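Local coordinates for protein aspartate--tRNA(Asp/Asn) ligase (Thermus thermophilus, PDB 1N9W) that aspartylates both tRNA(Asp) and tRNA(Asn) with similar efficiency, first activating L-aspartate with ATP to Asp-AMP and then transferring it to the acceptor end, at residues B[136-141]-B[231-236]; B[19-24]-B[115-120]; B[124-129]-B[250-255]. All blocks are in the same frame, centred on the assembly; numbering follows the deposited sequence.

Contact 1. Residues B[136-141]-B[231-236]; sequences RRYLDR and MRLEEA
Tyr138 lays its phenol ring against Leu233 and Ala236 of helix 227-248, reaching them from the C-terminal turns of helix 119-141. Both helices belong to the class II aminoacyl-tRNA synthetase core, where Leu233 and Glu234 rest on Phe390 of the mixed sheet and helix 119-141 faces the second subunit. The axes of the two segments stay 11.1 Å apart, at 129° between their directions, a separation that the tyrosine spans by its length. Its CG lies anti to the backbone N (chi1 176°), which carries the ring across the gap. Leu233 meets the ring at its edge, in the ring plane, with CD1 3.5 Å from Tyr138 CE2. The backbone of Ala236 covers one face, its C atom lying over the ring centre. Leu139 adds a looser apolar touch, its CD2 4.3 Å from Leu233 CD1. Beyond the segments, Leu237 touches both Tyr138 and Leu139, and Arg141 pairs with Glu240 further along helix 227-248, while Asp140 forms a salt bridge to Arg133 of the second subunit. At the phenol end, the Ala236 methyl CB sits 3.4 Å from Tyr138 OH and 3.7 Å from CZ.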
loop_
_atom_site.group_PDB
_atom_site.type_symbol
_atom_site.label_atom_id
_atom_site.label_comp_id
_atom_site.label_asym_id
_atom_site.label_seq_id
_atom_site.Cartn_x
_atom_site.Cartn_y
_atom_site.Cartn_z
ATOM N N ARG B 136 -6.849 -4.220 -1.045
ATOM C CA ARG B 136 -7.220 -2.809 -1.001
ATOM C C ARG B 136 -8.459 -2.462 -1.840
ATOM O O ARG B 136 -9.256 -1.606 -1.448
ATOM C CB ARG B 136 -6.044 -1.931 -1.454
ATOM C CG ARG B 136 -4.763 -2.089 -0.640
ATOM C CD ARG B 136 -3.944 -0.788 -0.674
ATOM N NE ARG B 136 -2.578 -0.925 -0.152
ATOM C CZ ARG B 136 -1.554 -1.412 -0.845
ATOM N NH1 ARG B 136 -1.730 -1.811 -2.101
ATOM N NH2 ARG B 136 -0.350 -1.502 -0.281
ATOM N N ARG B 137 -8.613 -3.116 -2.989
ATOM C CA ARG B 137 -9.751 -2.860 -3.864
ATOM C C ARG B 137 -11.052 -3.263 -3.175
ATOM O O ARG B 137 -11.968 -2.452 -3.057
ATOM C CB ARG B 137 -9.615 -3.640 -5.181
ATOM C CG ARG B 137 -10.493 -3.114 -6.325
ATOM C CD ARG B 137 -10.728 -4.137 -7.447
ATOM N NE ARG B 137 -9.538 -4.535 -8.208
ATOM C CZ ARG B 137 -8.775 -3.713 -8.931
ATOM N NH1 ARG B 137 -9.060 -2.421 -8.997
ATOM N NH2 ARG B 137 -7.740 -4.187 -9.614
ATOM N N TYR B 138 -11.131 -4.508 -2.716
ATOM C CA TYR B 138 -12.347 -4.977 -2.062
ATOM C C TYR B 138 -12.753 -4.066 -0.914
ATOM O O TYR B 138 -13.901 -3.648 -0.833
ATOM C CB TYR B 138 -12.183 -6.407 -1.526
ATOM C CG TYR B 138 -13.403 -6.866 -0.751
ATOM C CD1 TYR B 138 -14.573 -7.257 -1.411
ATOM C CD2 TYR B 138 -13.423 -6.806 0.646
ATOM C CE1 TYR B 138 -15.737 -7.561 -0.698
ATOM C CE2 TYR B 138 -14.577 -7.105 1.367
ATOM C CZ TYR B 138 -15.731 -7.481 0.684
ATOM O OH TYR B 138 -16.879 -7.749 1.384
ATOM N N LEU B 139 -11.809 -3.754 -0.034
ATOM C CA LEU B 139 -12.106 -2.893 1.103
ATOM C C LEU B 139 -12.454 -1.458 0.683
ATOM O O LEU B 139 -13.367 -0.853 1.254
ATOM C CB LEU B 139 -10.937 -2.912 2.097
ATOM C CG LEU B 139 -10.689 -4.287 2.761
ATOM C CD1 LEU B 139 -9.355 -4.278 3.503
ATOM C CD2 LEU B 139 -11.849 -4.636 3.720
ATOM N N ASP B 140 -11.741 -0.905 -0.299
ATOM C CA ASP B 140 -12.048 0.454 -0.774
ATOM C C ASP B 140 -13.493 0.507 -1.285
ATOM O O ASP B 140 -14.196 1.481 -1.048
ATOM C CB ASP B 140 -11.117 0.888 -1.925
ATOM C CG ASP B 140 -9.730 1.331 -1.450
ATOM O OD1 ASP B 140 -9.556 1.627 -0.241
ATOM O OD2 ASP B 140 -8.812 1.401 -2.307
ATOM N N ARG B 141 -13.920 -0.532 -2.001
ATOM C CA ARG B 141 -15.280 -0.569 -2.525
ATOM C C ARG B 141 -16.333 -0.671 -1.412
ATOM O O ARG B 141 -17.500 -0.348 -1.637
ATOM C CB ARG B 141 -15.442 -1.719 -3.518
ATOM C CG ARG B 141 -16.770 -1.716 -4.269
ATOM C CD ARG B 141 -16.666 -2.532 -5.547
ATOM N NE ARG B 141 -16.049 -3.820 -5.259
ATOM C CZ ARG B 141 -14.995 -4.317 -5.899
ATOM N NH1 ARG B 141 -14.420 -3.643 -6.889
ATOM N NH2 ARG B 141 -14.502 -5.489 -5.527
ATOM N N MET B 231 -15.654 -12.487 10.160
ATOM C CA MET B 231 -15.420 -13.726 9.413
ATOM C C MET B 231 -16.055 -13.674 8.022
ATOM O O MET B 231 -15.417 -14.037 7.032
ATOM C CB MET B 231 -15.932 -14.946 10.210
ATOM C CG MET B 231 -14.895 -15.505 11.205
ATOM S SD MET B 231 -15.425 -16.902 12.278
ATOM C CE MET B 231 -15.910 -16.001 13.770
ATOM N N ARG B 232 -17.297 -13.210 7.944
ATOM C CA ARG B 232 -17.967 -13.102 6.655
ATOM C C ARG B 232 -17.228 -12.093 5.765
ATOM O O ARG B 232 -17.134 -12.280 4.552
ATOM C CB ARG B 232 -19.427 -12.677 6.848
ATOM C CG ARG B 232 -20.359 -13.835 7.212
ATOM C CD ARG B 232 -21.384 -13.422 8.257
ATOM N NE ARG B 232 -22.032 -12.157 7.916
ATOM C CZ ARG B 232 -22.732 -11.427 8.779
ATOM N NH1 ARG B 232 -22.874 -11.841 10.035
ATOM N NH2 ARG B 232 -23.280 -10.282 8.388
ATOM N N LEU B 233 -16.701 -11.034 6.371
ATOM C CA LEU B 233 -15.967 -10.024 5.627
ATOM C C LEU B 233 -14.677 -10.615 5.058
ATOM O O LEU B 233 -14.389 -10.473 3.874
ATOM C CB LEU B 233 -15.615 -8.835 6.523
ATOM C CG LEU B 233 -14.576 -7.852 5.930
ATOM C CD1 LEU B 233 -15.218 -7.051 4.816
ATOM C CD2 LEU B 233 -14.056 -6.918 7.017
ATOM N N GLU B 234 -13.908 -11.280 5.914
ATOM C CA GLU B 234 -12.657 -11.878 5.485
ATOM C C GLU B 234 -12.826 -12.877 4.347
ATOM O O GLU B 234 -11.960 -12.985 3.470
ATOM C CB GLU B 234 -11.943 -12.538 6.660
ATOM C CG GLU B 234 -10.765 -13.372 6.224
ATOM C CD GLU B 234 -9.768 -13.637 7.339
ATOM O OE1 GLU B 234 -10.188 -13.752 8.511
ATOM O OE2 GLU B 234 -8.565 -13.743 7.022
ATOM N N GLU B 235 -13.936 -13.606 4.357
ATOM C CA GLU B 235 -14.224 -14.595 3.315
ATOM C C GLU B 235 -14.367 -13.918 1.965
ATOM O O GLU B 235 -13.794 -14.362 0.971
ATOM C CB GLU B 235 -15.521 -15.355 3.634
ATOM C CG GLU B 235 -15.326 -16.579 4.522
ATOM C CD GLU B 235 -16.647 -17.305 4.830
ATOM O OE1 GLU B 235 -17.451 -17.528 3.896
ATOM O OE2 GLU B 235 -16.862 -17.665 5.998
ATOM N N ALA B 236 -15.146 -12.845 1.937
ATOM C CA ALA B 236 -15.373 -12.102 0.703
ATOM C C ALA B 236 -14.065 -11.427 0.283
ATOM O O ALA B 236 -13.732 -11.395 -0.900
ATOM C CB ALA B 236 -16.476 -11.062 0.918
#

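Contact 2. Residues B[19-24]-B[115-120]; sequences LGFLHW and TLRGEK
Strand 19-24 and the turn of 115-120 come no nearer than 9.4 Å between CA atoms, at Phe21 and Arg117, and the closest approach is between the side chains of these two residues. The strand is part of the OB-fold of the anticodon-binding domain and carries a classic beta bulge, His23 and Trp24 both facing Leu35; the other segment makes a type I turn from Thr115 to Gly118, closed by Gly118 N to Thr115 O at 3.2 Å, and Gly118 occupies the N-cap position of helix 119-141 in the class II catalytic domain. This contact therefore joins the two domains. Arg117 reaches over with an extended chain, chi2 and chi3 both near 180°, and places its guanidinium so that Phe21 CE2 lies over one of its faces. The ring and guanidinium planes are 40° apart, too inclined for a parallel stack, and the two side chains cross at about a right angle. The charged end is held by Glu56 in a salt bridge through NH1, and the same nitrogen donates a hydrogen bond to the carbonyl O of Tyr382 of the second subunit. Phe223 of that subunit meets the Phe21 ring edge-to-face, so the domain junction is also dimer interface. Within the pair itself, Arg117 NH1 approaches the ring obliquely, 3.8 Å from Phe21 CD2 and 3.9 Å from CE2.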
loop_
_atom_site.group_PDB
_atom_site.type_symbol
_atom_site.label_atom_id
_atom_site.label_comp_id
_atom_site.label_asym_id
_atom_site.label_seq_id
_atom_site.Cartn_x
_atom_site.Cartn_y
_atom_site.Cartn_z
ATOM N N LEU B 19 13.486 -5.490 -24.761
ATOM C CA LEU B 19 14.384 -4.958 -23.733
ATOM C C LEU B 19 14.346 -6.018 -22.646
ATOM O O LEU B 19 13.271 -6.498 -22.287
ATOM C CB LEU B 19 13.888 -3.618 -23.170
ATOM C CG LEU B 19 13.831 -2.446 -24.171
ATOM C CD1 LEU B 19 13.222 -1.213 -23.500
ATOM C CD2 LEU B 19 15.241 -2.150 -24.682
ATOM N N GLY B 20 15.512 -6.418 -22.147
ATOM C CA GLY B 20 15.547 -7.435 -21.104
ATOM C C GLY B 20 16.959 -7.824 -20.717
ATOM O O GLY B 20 17.896 -7.059 -20.939
ATOM N N PHE B 21 17.112 -9.005 -20.126
ATOM C CA PHE B 21 18.427 -9.493 -19.705
ATOM C C PHE B 21 18.749 -10.826 -20.346
ATOM O O PHE B 21 17.865 -11.661 -20.532
ATOM C CB PHE B 21 18.487 -9.679 -18.187
ATOM C CG PHE B 21 18.187 -8.437 -17.411
ATOM C CD1 PHE B 21 16.870 -8.065 -17.148
ATOM C CD2 PHE B 21 19.220 -7.622 -16.959
ATOM C CE1 PHE B 21 16.592 -6.908 -16.440
ATOM C CE2 PHE B 21 18.947 -6.460 -16.251
ATOM C CZ PHE B 21 17.633 -6.095 -15.989
ATOM N N LEU B 22 20.021 -11.038 -20.662
ATOM C CA LEU B 22 20.441 -12.293 -21.271
ATOM C C LEU B 22 20.340 -13.452 -20.260
ATOM O O LEU B 22 21.199 -13.606 -19.392
ATOM C CB LEU B 22 21.876 -12.144 -21.779
ATOM C CG LEU B 22 22.532 -13.311 -22.531
ATOM C CD1 LEU B 22 21.710 -13.706 -23.756
ATOM C CD2 LEU B 22 23.938 -12.875 -22.939
ATOM N N HIS B 23 19.293 -14.263 -20.383
ATOM C CA HIS B 23 19.086 -15.394 -19.477
ATOM C C HIS B 23 20.224 -16.409 -19.685
ATOM O O HIS B 23 20.847 -16.843 -18.724
ATOM C CB HIS B 23 17.725 -16.042 -19.741
ATOM C CG HIS B 23 17.186 -16.816 -18.581
ATOM N ND1 HIS B 23 16.753 -16.214 -17.420
ATOM C CD2 HIS B 23 17.025 -18.148 -18.397
ATOM C CE1 HIS B 23 16.354 -17.143 -16.569
ATOM N NE2 HIS B 23 16.510 -18.323 -17.137
ATOM N N TRP B 24 20.469 -16.796 -20.938
ATOM C CA TRP B 24 21.572 -17.687 -21.293
ATOM C C TRP B 24 21.914 -17.537 -22.763
ATOM O O TRP B 24 21.201 -16.874 -23.526
ATOM C CB TRP B 24 21.325 -19.178 -20.951
ATOM C CG TRP B 24 20.111 -19.829 -21.541
ATOM C CD1 TRP B 24 19.013 -20.260 -20.853
ATOM C CD2 TRP B 24 19.858 -20.122 -22.926
ATOM N NE1 TRP B 24 18.090 -20.803 -21.717
ATOM C CE2 TRP B 24 18.581 -20.731 -22.994
ATOM C CE3 TRP B 24 20.581 -19.934 -24.107
ATOM C CZ2 TRP B 24 18.012 -21.143 -24.204
ATOM C CZ3 TRP B 24 20.011 -20.347 -25.314
ATOM C CH2 TRP B 24 18.741 -20.946 -25.349
ATOM N N THR B 115 19.840 -13.805 -7.970
ATOM C CA THR B 115 18.996 -14.993 -8.145
ATOM C C THR B 115 17.510 -14.656 -8.100
ATOM O O THR B 115 16.679 -15.416 -8.594
ATOM C CB THR B 115 19.263 -16.054 -7.044
ATOM O OG1 THR B 115 19.098 -15.460 -5.743
ATOM C CG2 THR B 115 20.663 -16.601 -7.173
ATOM N N LEU B 116 17.171 -13.512 -7.520
ATOM C CA LEU B 116 15.767 -13.124 -7.439
ATOM C C LEU B 116 15.214 -12.757 -8.812
ATOM O O LEU B 116 13.998 -12.655 -8.995
ATOM C CB LEU B 116 15.609 -11.965 -6.465
ATOM C CG LEU B 116 14.221 -11.709 -5.887
ATOM C CD1 LEU B 116 13.434 -13.016 -5.685
ATOM C CD2 LEU B 116 14.416 -10.985 -4.570
ATOM N N ARG B 117 16.110 -12.577 -9.778
ATOM C CA ARG B 117 15.687 -12.228 -11.124
ATOM C C ARG B 117 15.040 -13.428 -11.824
ATOM O O ARG B 117 14.282 -13.255 -12.771
ATOM C CB ARG B 117 16.879 -11.710 -11.938
ATOM C CG ARG B 117 17.472 -10.405 -11.436
ATOM C CD ARG B 117 18.606 -9.997 -12.351
ATOM N NE ARG B 117 19.321 -8.798 -11.943
ATOM C CZ ARG B 117 20.344 -8.290 -12.629
ATOM N NH1 ARG B 117 20.750 -8.888 -13.740
ATOM N NH2 ARG B 117 20.963 -7.184 -12.218
ATOM N N GLY B 118 15.322 -14.640 -11.345
ATOM C CA GLY B 118 14.734 -15.824 -11.955
ATOM C C GLY B 118 13.216 -15.750 -11.988
ATOM O O GLY B 118 12.611 -15.137 -11.105
ATOM N N GLU B 119 12.604 -16.362 -13.002
ATOM C CA GLU B 119 11.145 -16.356 -13.150
ATOM C C GLU B 119 10.414 -16.961 -11.954
ATOM O O GLU B 119 9.444 -16.392 -11.456
ATOM C CB GLU B 119 10.711 -17.131 -14.403
ATOM C CG GLU B 119 11.122 -16.523 -15.728
ATOM C CD GLU B 119 10.319 -17.094 -16.901
ATOM O OE1 GLU B 119 9.164 -16.662 -17.107
ATOM O OE2 GLU B 119 10.845 -17.977 -17.605
ATOM N N LYS B 120 10.872 -18.126 -11.515
ATOM C CA LYS B 120 10.239 -18.796 -10.399
ATOM C C LYS B 120 10.558 -18.126 -9.078
ATOM O O LYS B 120 9.750 -18.142 -8.158
ATOM C CB LYS B 120 10.660 -20.261 -10.350
ATOM C CG LYS B 120 10.100 -21.099 -11.486
ATOM C CD LYS B 120 10.493 -22.555 -11.314
ATOM C CE LYS B 120 9.977 -23.420 -12.454
ATOM N NZ LYS B 120 10.402 -24.834 -12.263
#

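Contact 3. Residues B[124-129]-B[250-255]; sequences PLKVQA and GDEIRL
Lys126 lays its CB and CG methylenes against the CG and carboxylate of Glu252. The lysine CG stands anti to the backbone N (chi1 -179°), which is enough to place it in the contact; the bend at chi2 then leads the amine away. On the other helix Glu252 folds at chi2, 73°, which brings its carboxylate carbon CD to 3.4 Å from Lys126 CG. The charged ends do not pair: Lys126 NZ is 5.8 Å from Glu252 OE2, and the amine instead makes a weak hydrogen bond to Thr145 of the second subunit. These segments belong to two helices of the class II synthetase domain, the long helix 119-141 and the short helix 250-255, whose segment axes pass 9.0 Å apart at a signed crossing angle of -136°. Val127, next along the helix, also touches Glu252. Its CG2 branch, anti to the carbonyl carbon, does the touching, lying 3.6 Å from Glu252 CB as the two side chains run antiparallel alongside one another. The same methyl reaches Ile253, with Val127 CG2 4.1 Å from Ile253 CG1; here the two side chains cross at about a right angle. Leu402 packs on Val127, while Ala245 and Leu246 of helix 227-248 pack against Ile253. Within the short helix, Arg254 NH2 forms a salt bridge with Asp251 OD1 at 2.9 Å, reaching it from above the carboxylate plane.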
loop_
_atom_site.group_PDB
_atom_site.type_symbol
_atom_site.label_atom_id
_atom_site.label_comp_id
_atom_site.label_asym_id
_atom_site.label_seq_id
_atom_site.Cartn_x
_atom_site.Cartn_y
_atom_site.Cartn_z
ATOM N N PRO B 124 6.534 -15.461 -6.787
ATOM C CA PRO B 124 5.749 -15.336 -5.547
ATOM C C PRO B 124 5.530 -13.873 -5.125
ATOM O O PRO B 124 4.493 -13.529 -4.547
ATOM C CB PRO B 124 6.591 -16.102 -4.520
ATOM C CG PRO B 124 7.314 -17.122 -5.355
ATOM C CD PRO B 124 7.719 -16.313 -6.578
ATOM N N LEU B 125 6.507 -13.018 -5.408
ATOM C CA LEU B 125 6.393 -11.610 -5.049
ATOM C C LEU B 125 5.384 -10.905 -5.965
ATOM O O LEU B 125 4.668 -9.996 -5.537
ATOM C CB LEU B 125 7.773 -10.923 -5.134
ATOM C CG LEU B 125 8.880 -11.449 -4.204
ATOM C CD1 LEU B 125 10.173 -10.665 -4.409
ATOM C CD2 LEU B 125 8.425 -11.325 -2.749
ATOM N N LYS B 126 5.329 -11.345 -7.217
ATOM C CA LYS B 126 4.411 -10.786 -8.202
ATOM C C LYS B 126 2.986 -11.169 -7.788
ATOM O O LYS B 126 2.056 -10.362 -7.869
ATOM C CB LYS B 126 4.740 -11.349 -9.588
ATOM C CG LYS B 126 3.877 -10.838 -10.734
ATOM C CD LYS B 126 4.028 -9.343 -10.931
ATOM C CE LYS B 126 3.304 -8.868 -12.188
ATOM N NZ LYS B 126 3.202 -7.366 -12.228
ATOM N N VAL B 127 2.829 -12.403 -7.324
ATOM C CA VAL B 127 1.529 -12.882 -6.890
ATOM C C VAL B 127 1.115 -12.141 -5.620
ATOM O O VAL B 127 -0.039 -11.750 -5.470
ATOM C CB VAL B 127 1.571 -14.426 -6.660
ATOM C CG1 VAL B 127 0.277 -14.906 -6.010
ATOM C CG2 VAL B 127 1.767 -15.135 -8.003
ATOM N N GLN B 128 2.070 -11.918 -4.720
ATOM C CA GLN B 128 1.770 -11.202 -3.476
ATOM C C GLN B 128 1.273 -9.778 -3.761
ATOM O O GLN B 128 0.360 -9.296 -3.098
ATOM C CB GLN B 128 3.005 -11.118 -2.594
ATOM C CG GLN B 128 2.727 -10.488 -1.237
ATOM C CD GLN B 128 3.966 -10.416 -0.384
ATOM O OE1 GLN B 128 4.693 -9.423 -0.403
ATOM N NE2 GLN B 128 4.231 -11.483 0.360
ATOM N N ALA B 129 1.893 -9.115 -4.738
ATOM C CA ALA B 129 1.499 -7.765 -5.085
ATOM C C ALA B 129 0.070 -7.797 -5.589
ATOM O O ALA B 129 -0.715 -6.877 -5.340
ATOM C CB ALA B 129 2.427 -7.182 -6.152
ATOM N N GLY B 250 -1.762 -14.660 -13.501
ATOM C CA GLY B 250 -2.017 -16.011 -13.960
ATOM C C GLY B 250 -0.764 -16.770 -14.342
ATOM O O GLY B 250 -0.550 -17.891 -13.883
ATOM N N ASP B 251 0.070 -16.167 -15.179
ATOM C CA ASP B 251 1.298 -16.819 -15.623
ATOM C C ASP B 251 2.193 -17.236 -14.471
ATOM O O ASP B 251 2.790 -18.313 -14.498
ATOM C CB ASP B 251 2.079 -15.907 -16.569
ATOM C CG ASP B 251 1.326 -15.630 -17.844
ATOM O OD1 ASP B 251 0.524 -16.501 -18.258
ATOM O OD2 ASP B 251 1.534 -14.554 -18.451
ATOM N N GLU B 252 2.299 -16.377 -13.465
ATOM C CA GLU B 252 3.115 -16.676 -12.304
ATOM C C GLU B 252 2.547 -17.899 -11.577
ATOM O O GLU B 252 3.276 -18.820 -11.193
ATOM C CB GLU B 252 3.146 -15.473 -11.348
ATOM C CG GLU B 252 4.103 -14.329 -11.718
ATOM C CD GLU B 252 3.648 -13.483 -12.915
ATOM O OE1 GLU B 252 2.434 -13.388 -13.174
ATOM O OE2 GLU B 252 4.519 -12.894 -13.573
ATOM N N ILE B 253 1.235 -17.913 -11.396
ATOM C CA ILE B 253 0.594 -19.025 -10.712
ATOM C C ILE B 253 0.839 -20.335 -11.460
ATOM O O ILE B 253 1.242 -21.333 -10.858
ATOM C CB ILE B 253 -0.905 -18.755 -10.562
ATOM C CG1 ILE B 253 -1.095 -17.622 -9.545
ATOM C CG2 ILE B 253 -1.631 -20.027 -10.137
ATOM C CD1 ILE B 253 -2.479 -17.017 -9.535
ATOM N N ARG B 254 0.612 -20.322 -12.769
ATOM C CA ARG B 254 0.824 -21.513 -13.581
ATOM C C ARG B 254 2.293 -21.928 -13.624
ATOM O O ARG B 254 2.612 -23.115 -13.569
ATOM C CB ARG B 254 0.306 -21.283 -15.000
ATOM C CG ARG B 254 -1.207 -21.314 -15.110
ATOM C CD ARG B 254 -1.640 -21.267 -16.564
ATOM N NE ARG B 254 -1.457 -19.938 -17.157
ATOM C CZ ARG B 254 -2.238 -18.895 -16.895
ATOM N NH1 ARG B 254 -3.254 -19.026 -16.048
ATOM N NH2 ARG B 254 -2.014 -17.729 -17.483
ATOM N N LEU B 255 3.188 -20.951 -13.718
ATOM C CA LEU B 255 4.617 -21.242 -13.769
ATOM C C LEU B 255 5.070 -22.019 -12.530
ATOM O O LEU B 255 5.835 -22.977 -12.632
ATOM C CB LEU B 255 5.399 -19.933 -13.881
ATOM C CG LEU B 255 6.912 -20.006 -13.674
ATOM C CD1 LEU B 255 7.573 -20.658 -14.884
ATOM C CD2 LEU B 255 7.447 -18.604 -13.449
#

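Helix 119-141 runs through all three contacts: contact 2 lies at its start, contact 3 in its N-terminal half and contact 1 at its C-terminal end. Contacts 1 and 3 pack it, inside the catalytic domain, on the successive helices 227-248 and 250-255; both are partly buried, contact 1 centred on an aromatic ring, contact 3 on lysine methylenes against a carboxylate, and on valine and isoleucine. Contact 2 is wholly buried but joins two domains, through an arginine set obliquely to a phenylalanine ring. Contacts 2 and 3 touch, with Leu255 CD2 3.6 Å from Glu119 O, whereas contacts 1 and 2 are 35 Å apart between centres. Each contact also reaches the second subunit.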